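Local structure of ATP-dependent Clp protease proteolytic subunit (Plasmodium falciparum, 4GM2) at residues 27-39 with 59-72. The protein is probably an inactive, ClpP-like subunit of the caseinolytic (Clp) protease complex of the apicoplast, belonging to the S14 peptidase family. Residues are numbered along the deposited sequence; the frame is centred on the assembly and turned at random.
Sequences SKRIIFLSSPIYP and KPIHLYINSTGDID
The hydroxyl of S67, at the C-terminal end of strand 61-67, is gripped from two sides of the chain: S67 OG donates to S35 O (2.7 Å) and accepts from G69 N (3.0 Å) in an ST turn. Next to it I37 N bonds G69 O.

From here back to R29, strands 30-33 and 61-67 run parallel, 12° apart, their backbone bonds starting with H62 N to R29 O (2.9 Å) and ending with N66 N to L33 O (2.7 Å). On one face I30 CG2 meets the Y64 ring at CD1 (3.6 Å), and F32 CD1 lies against Y64 CB; on the other, I31 CG2 packs on L63 CD1.

At the far end R29 NH2 bonds K59 O at 2.9 Å, with a weak bond from NE. R29 NE also bonds P60 O, which lies near the guanidinium plane, although NE stands above the P60 carbonyl plane. A bend at chi3 (81°) turns the guanidinium group onto these two carbonyls, and K59 CB lies over one face, near its rim. R29, at positive phi, is the C-prime residue of the Schellman motif that ends helix 23-26.

The pair belongs to a right-handed beta-alpha-beta crossover. Helix 39-55 covers I31 and L33, and its L52 O takes R29 NH1; strand 99-103 continues the sheet beyond 61-67. On the other face, Y64 stacks on Y102 and its OH bonds Y54 OH of the second subunit, so this face borders the subunit interface.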
loop_
_atom_site.group_PDB
_atom_site.type_symbol
_atom_site.label_atom_id
_atom_site.label_comp_id
_atom_site.label_asym_id
_atom_site.label_seq_id
_atom_site.Cartn_x
_atom_site.Cartn_y
_atom_site.Cartn_z
ATOM N N SER A 27 -13.130 9.539 -16.304
ATOM C CA SER A 27 -14.562 9.299 -16.490
ATOM C C SER A 27 -15.241 10.447 -17.248
ATOM O O SER A 27 -16.309 10.262 -17.840
ATOM C CB SER A 27 -15.244 9.059 -15.140
ATOM O OG SER A 27 -15.379 10.263 -14.396
ATOM N N LYS A 28 -14.598 11.616 -17.229
ATOM C CA LYS A 28 -15.064 12.819 -17.917
ATOM C C LYS A 28 -14.283 13.071 -19.210
ATOM O O LYS A 28 -14.409 14.137 -19.831
ATOM C CB LYS A 28 -14.919 14.038 -16.992
ATOM C CG LYS A 28 -15.748 13.979 -15.720
ATOM C CD LYS A 28 -17.215 14.265 -15.998
ATOM C CE LYS A 28 -18.112 13.599 -14.969
ATOM N NZ LYS A 28 -19.550 13.817 -15.296
ATOM N N ARG A 29 -13.474 12.089 -19.610
ATOM C CA ARG A 29 -12.582 12.207 -20.774
ATOM C C ARG A 29 -11.565 13.353 -20.627
ATOM O O ARG A 29 -11.240 14.055 -21.593
ATOM C CB ARG A 29 -13.378 12.319 -22.079
ATOM C CG ARG A 29 -14.175 11.072 -22.414
ATOM C CD ARG A 29 -14.966 11.218 -23.707
ATOM N NE ARG A 29 -14.164 11.004 -24.916
ATOM C CZ ARG A 29 -13.726 9.818 -25.340
ATOM N NH1 ARG A 29 -13.984 8.712 -24.651
ATOM N NH2 ARG A 29 -13.011 9.735 -26.455
ATOM N N ILE A 30 -11.060 13.528 -19.410
ATOM C CA ILE A 30 -10.026 14.525 -19.145
ATOM C C ILE A 30 -8.670 13.862 -18.899
ATOM O O ILE A 30 -8.547 12.934 -18.099
ATOM C CB ILE A 30 -10.399 15.437 -17.949
ATOM C CG1 ILE A 30 -11.700 16.194 -18.235
ATOM C CG2 ILE A 30 -9.270 16.415 -17.640
ATOM C CD1 ILE A 30 -12.284 16.901 -17.031
ATOM N N ILE A 31 -7.659 14.335 -19.613
ATOM C CA ILE A 31 -6.270 14.010 -19.301
ATOM C C ILE A 31 -5.632 15.302 -18.804
ATOM O O ILE A 31 -5.616 16.316 -19.520
ATOM C CB ILE A 31 -5.506 13.474 -20.532
ATOM C CG1 ILE A 31 -6.093 12.141 -20.987
ATOM C CG2 ILE A 31 -4.031 13.296 -20.213
ATOM C CD1 ILE A 31 -5.768 11.791 -22.420
ATOM N N PHE A 32 -5.130 15.274 -17.573
ATOM C CA PHE A 32 -4.531 16.466 -16.981
ATOM C C PHE A 32 -3.023 16.305 -16.803
ATOM O O PHE A 32 -2.570 15.704 -15.830
ATOM C CB PHE A 32 -5.233 16.809 -15.653
ATOM C CG PHE A 32 -4.718 18.057 -14.972
ATOM C CD1 PHE A 32 -4.026 19.046 -15.679
ATOM C CD2 PHE A 32 -4.962 18.260 -13.615
ATOM C CE1 PHE A 32 -3.568 20.190 -15.040
ATOM C CE2 PHE A 32 -4.507 19.403 -12.972
ATOM C CZ PHE A 32 -3.812 20.371 -13.686
ATOM N N LEU A 33 -2.249 16.829 -17.754
ATOM C CA LEU A 33 -0.796 16.875 -17.601
ATOM C C LEU A 33 -0.457 18.035 -16.683
ATOM O O LEU A 33 -0.653 19.194 -17.048
ATOM C CB LEU A 33 -0.090 17.027 -18.953
ATOM C CG LEU A 33 1.419 17.342 -18.947
ATOM C CD1 LEU A 33 2.227 16.277 -18.221
ATOM C CD2 LEU A 33 1.950 17.535 -20.360
ATOM N N SER A 34 0.038 17.715 -15.490
ATOM C CA SER A 34 0.280 18.725 -14.458
ATOM C C SER A 34 1.653 18.586 -13.821
ATOM O O SER A 34 1.837 18.918 -12.651
ATOM C CB SER A 34 -0.791 18.632 -13.378
ATOM O OG SER A 34 -0.817 17.332 -12.822
ATOM N N SER A 35 2.611 18.096 -14.601
ATOM C CA SER A 35 3.968 17.863 -14.130
ATOM C C SER A 35 4.928 17.880 -15.317
ATOM O O SER A 35 4.488 17.939 -16.463
ATOM C CB SER A 35 4.045 16.508 -13.424
ATOM O OG SER A 35 3.813 15.454 -14.340
ATOM N N PRO A 36 6.246 17.833 -15.051
ATOM C CA PRO A 36 7.193 17.548 -16.130
ATOM C C PRO A 36 6.851 16.222 -16.809
ATOM O O PRO A 36 6.337 15.316 -16.157
ATOM C CB PRO A 36 8.526 17.422 -15.394
ATOM C CG PRO A 36 8.373 18.287 -14.195
ATOM C CD PRO A 36 6.929 18.205 -13.798
ATOM N N ILE A 37 7.117 16.105 -18.105
ATOM C CA ILE A 37 6.797 14.866 -18.818
ATOM C C ILE A 37 7.909 13.828 -18.627
ATOM O O ILE A 37 8.773 13.652 -19.494
ATOM C CB ILE A 37 6.486 15.104 -20.320
ATOM C CG1 ILE A 37 5.600 16.342 -20.499
ATOM C CG2 ILE A 37 5.827 13.870 -20.938
ATOM C CD1 ILE A 37 5.311 16.694 -21.941
ATOM N N TYR A 38 7.880 13.162 -17.472
ATOM C CA TYR A 38 8.767 12.033 -17.175
ATOM C C TYR A 38 8.446 10.856 -18.100
ATOM O O TYR A 38 7.348 10.797 -18.658
ATOM C CB TYR A 38 8.585 11.575 -15.725
ATOM C CG TYR A 38 8.805 12.640 -14.678
ATOM C CD1 TYR A 38 7.723 13.288 -14.083
ATOM C CD2 TYR A 38 10.092 12.986 -14.263
ATOM C CE1 TYR A 38 7.915 14.262 -13.117
ATOM C CE2 TYR A 38 10.295 13.958 -13.295
ATOM C CZ TYR A 38 9.204 14.592 -12.730
ATOM O OH TYR A 38 9.397 15.557 -11.772
ATOM N N PRO A 39 9.394 9.906 -18.256
ATOM C CA PRO A 39 9.153 8.711 -19.079
ATOM C C PRO A 39 7.798 8.037 -18.828
ATOM O O PRO A 39 7.125 7.648 -19.786
ATOM C CB PRO A 39 10.297 7.778 -18.682
ATOM C CG PRO A 39 11.411 8.701 -18.318
ATOM C CD PRO A 39 10.791 9.967 -17.780
ATOM N N LYS A 59 -15.554 11.115 -29.786
ATOM C CA LYS A 59 -15.962 11.938 -28.664
ATOM C C LYS A 59 -14.763 12.731 -28.146
ATOM O O LYS A 59 -13.741 12.144 -27.793
ATOM C CB LYS A 59 -16.544 11.050 -27.563
ATOM C CG LYS A 59 -17.393 11.790 -26.548
ATOM C CD LYS A 59 -18.165 10.814 -25.683
ATOM C CE LYS A 59 -19.189 11.544 -24.835
ATOM N NZ LYS A 59 -19.932 10.573 -23.990
ATOM N N PRO A 60 -14.885 14.070 -28.092
ATOM C CA PRO A 60 -13.750 14.926 -27.739
ATOM C C PRO A 60 -13.031 14.529 -26.447
ATOM O O PRO A 60 -13.670 14.144 -25.461
ATOM C CB PRO A 60 -14.385 16.312 -27.594
ATOM C CG PRO A 60 -15.566 16.265 -28.494
ATOM C CD PRO A 60 -16.092 14.861 -28.391
ATOM N N ILE A 61 -11.703 14.612 -26.479
ATOM C CA ILE A 61 -10.864 14.394 -25.305
ATOM C C ILE A 61 -10.256 15.732 -24.877
ATOM O O ILE A 61 -9.801 16.510 -25.715
ATOM C CB ILE A 61 -9.766 13.350 -25.587
ATOM C CG1 ILE A 61 -10.407 11.986 -25.869
ATOM C CG2 ILE A 61 -8.783 13.266 -24.424
ATOM C CD1 ILE A 61 -9.479 10.980 -26.514
ATOM N N HIS A 62 -10.264 15.994 -23.574
ATOM C CA HIS A 62 -9.820 17.278 -23.055
ATOM C C HIS A 62 -8.484 17.167 -22.385
ATOM O O HIS A 62 -8.377 16.701 -21.245
ATOM C CB HIS A 62 -10.864 17.854 -22.109
ATOM C CG HIS A 62 -12.223 18.017 -22.742
ATOM N ND1 HIS A 62 -12.576 19.120 -23.426
ATOM C CD2 HIS A 62 -13.318 17.157 -22.789
ATOM C CE1 HIS A 62 -13.834 18.982 -23.883
ATOM N NE2 HIS A 62 -14.287 17.778 -23.494
ATOM N N LEU A 63 -7.449 17.593 -23.103
ATOM C CA LEU A 63 -6.082 17.548 -22.606
ATOM C C LEU A 63 -5.695 18.865 -21.944
ATOM O O LEU A 63 -5.403 19.850 -22.621
ATOM C CB LEU A 63 -5.110 17.215 -23.743
ATOM C CG LEU A 63 -3.613 17.146 -23.430
ATOM C CD1 LEU A 63 -3.320 16.162 -22.313
ATOM C CD2 LEU A 63 -2.835 16.779 -24.682
ATOM N N TYR A 64 -5.700 18.873 -20.616
ATOM C CA TYR A 64 -5.291 20.047 -19.857
ATOM C C TYR A 64 -3.793 19.991 -19.590
ATOM O O TYR A 64 -3.265 18.953 -19.175
ATOM C CB TYR A 64 -6.073 20.142 -18.544
ATOM C CG TYR A 64 -7.514 20.560 -18.715
ATOM C CD1 TYR A 64 -8.500 19.630 -19.057
ATOM C CD2 TYR A 64 -7.897 21.883 -18.529
ATOM C CE1 TYR A 64 -9.823 20.013 -19.215
ATOM C CE2 TYR A 64 -9.217 22.277 -18.686
ATOM C CZ TYR A 64 -10.175 21.339 -19.027
ATOM O OH TYR A 64 -11.481 21.734 -19.176
ATOM N N ILE A 65 -3.112 21.107 -19.828
ATOM C CA ILE A 65 -1.656 21.142 -19.733
ATOM C C ILE A 65 -1.158 22.226 -18.792
ATOM O O ILE A 65 -1.490 23.401 -18.947
ATOM C CB ILE A 65 -0.999 21.303 -21.122
ATOM C CG1 ILE A 65 -1.298 20.077 -21.995
ATOM C CG2 ILE A 65 0.504 21.494 -20.984
ATOM C CD1 ILE A 65 -0.988 20.265 -23.462
ATOM N N ASN A 66 -0.373 21.806 -17.805
ATOM C CA ASN A 66 0.376 22.713 -16.944
ATOM C C ASN A 66 1.729 22.072 -16.662
ATOM O O ASN A 66 1.910 21.395 -15.650
ATOM C CB ASN A 66 -0.388 22.993 -15.650
ATOM C CG ASN A 66 0.230 24.114 -14.832
ATOM O OD1 ASN A 66 0.987 24.933 -15.346
ATOM N ND2 ASN A 66 -0.099 24.154 -13.548
ATOM N N SER A 67 2.673 22.279 -17.577
ATOM C CA SER A 67 3.926 21.524 -17.584
ATOM C C SER A 67 5.128 22.353 -18.020
ATOM O O SER A 67 4.998 23.284 -18.819
ATOM C CB SER A 67 3.790 20.314 -18.509
ATOM O OG SER A 67 4.988 19.565 -18.554
ATOM N N THR A 68 6.297 21.988 -17.497
ATOM C CA THR A 68 7.569 22.602 -17.890
ATOM C C THR A 68 8.320 21.722 -18.897
ATOM O O THR A 68 9.516 21.912 -19.146
ATOM C CB THR A 68 8.459 22.924 -16.668
ATOM O OG1 THR A 68 8.680 21.737 -15.892
ATOM C CG2 THR A 68 7.801 23.983 -15.790
ATOM N N GLY A 69 7.600 20.764 -19.479
ATOM C CA GLY A 69 8.141 19.907 -20.529
ATOM C C GLY A 69 9.062 18.827 -20.007
ATOM O O GLY A 69 8.723 18.122 -19.058
ATOM N N ASP A 70 10.233 18.705 -20.629
ATOM C CA ASP A 70 11.219 17.689 -20.253
ATOM C C ASP A 70 12.301 18.205 -19.306
ATOM O O ASP A 70 13.243 17.479 -18.989
ATOM C CB ASP A 70 11.862 17.061 -21.495
ATOM C CG ASP A 70 12.672 18.057 -22.314
ATOM O OD1 ASP A 70 12.419 19.278 -22.219
ATOM O OD2 ASP A 70 13.564 17.607 -23.065
ATOM N N ILE A 71 12.176 19.456 -18.870
ATOM C CA ILE A 71 13.101 20.009 -17.873
ATOM C C ILE A 71 12.410 20.276 -16.536
ATOM O O ILE A 71 11.207 20.555 -16.477
ATOM C CB ILE A 71 13.874 21.269 -18.368
ATOM C CG1 ILE A 71 12.929 22.420 -18.741
ATOM C CG2 ILE A 71 14.792 20.924 -19.534
ATOM C CD1 ILE A 71 12.767 23.469 -17.658
ATOM N N ASP A 72 13.188 20.170 -15.465
ATOM C CA ASP A 72 12.699 20.429 -14.122
ATOM C C ASP A 72 13.863 20.849 -13.232
ATOM O O ASP A 72 14.712 20.026 -12.880
ATOM C CB ASP A 72 11.999 19.189 -13.560
ATOM C CG ASP A 72 11.431 19.421 -12.181
ATOM O OD1 ASP A 72 10.937 20.538 -11.921
ATOM O OD2 ASP A 72 11.485 18.489 -11.354
#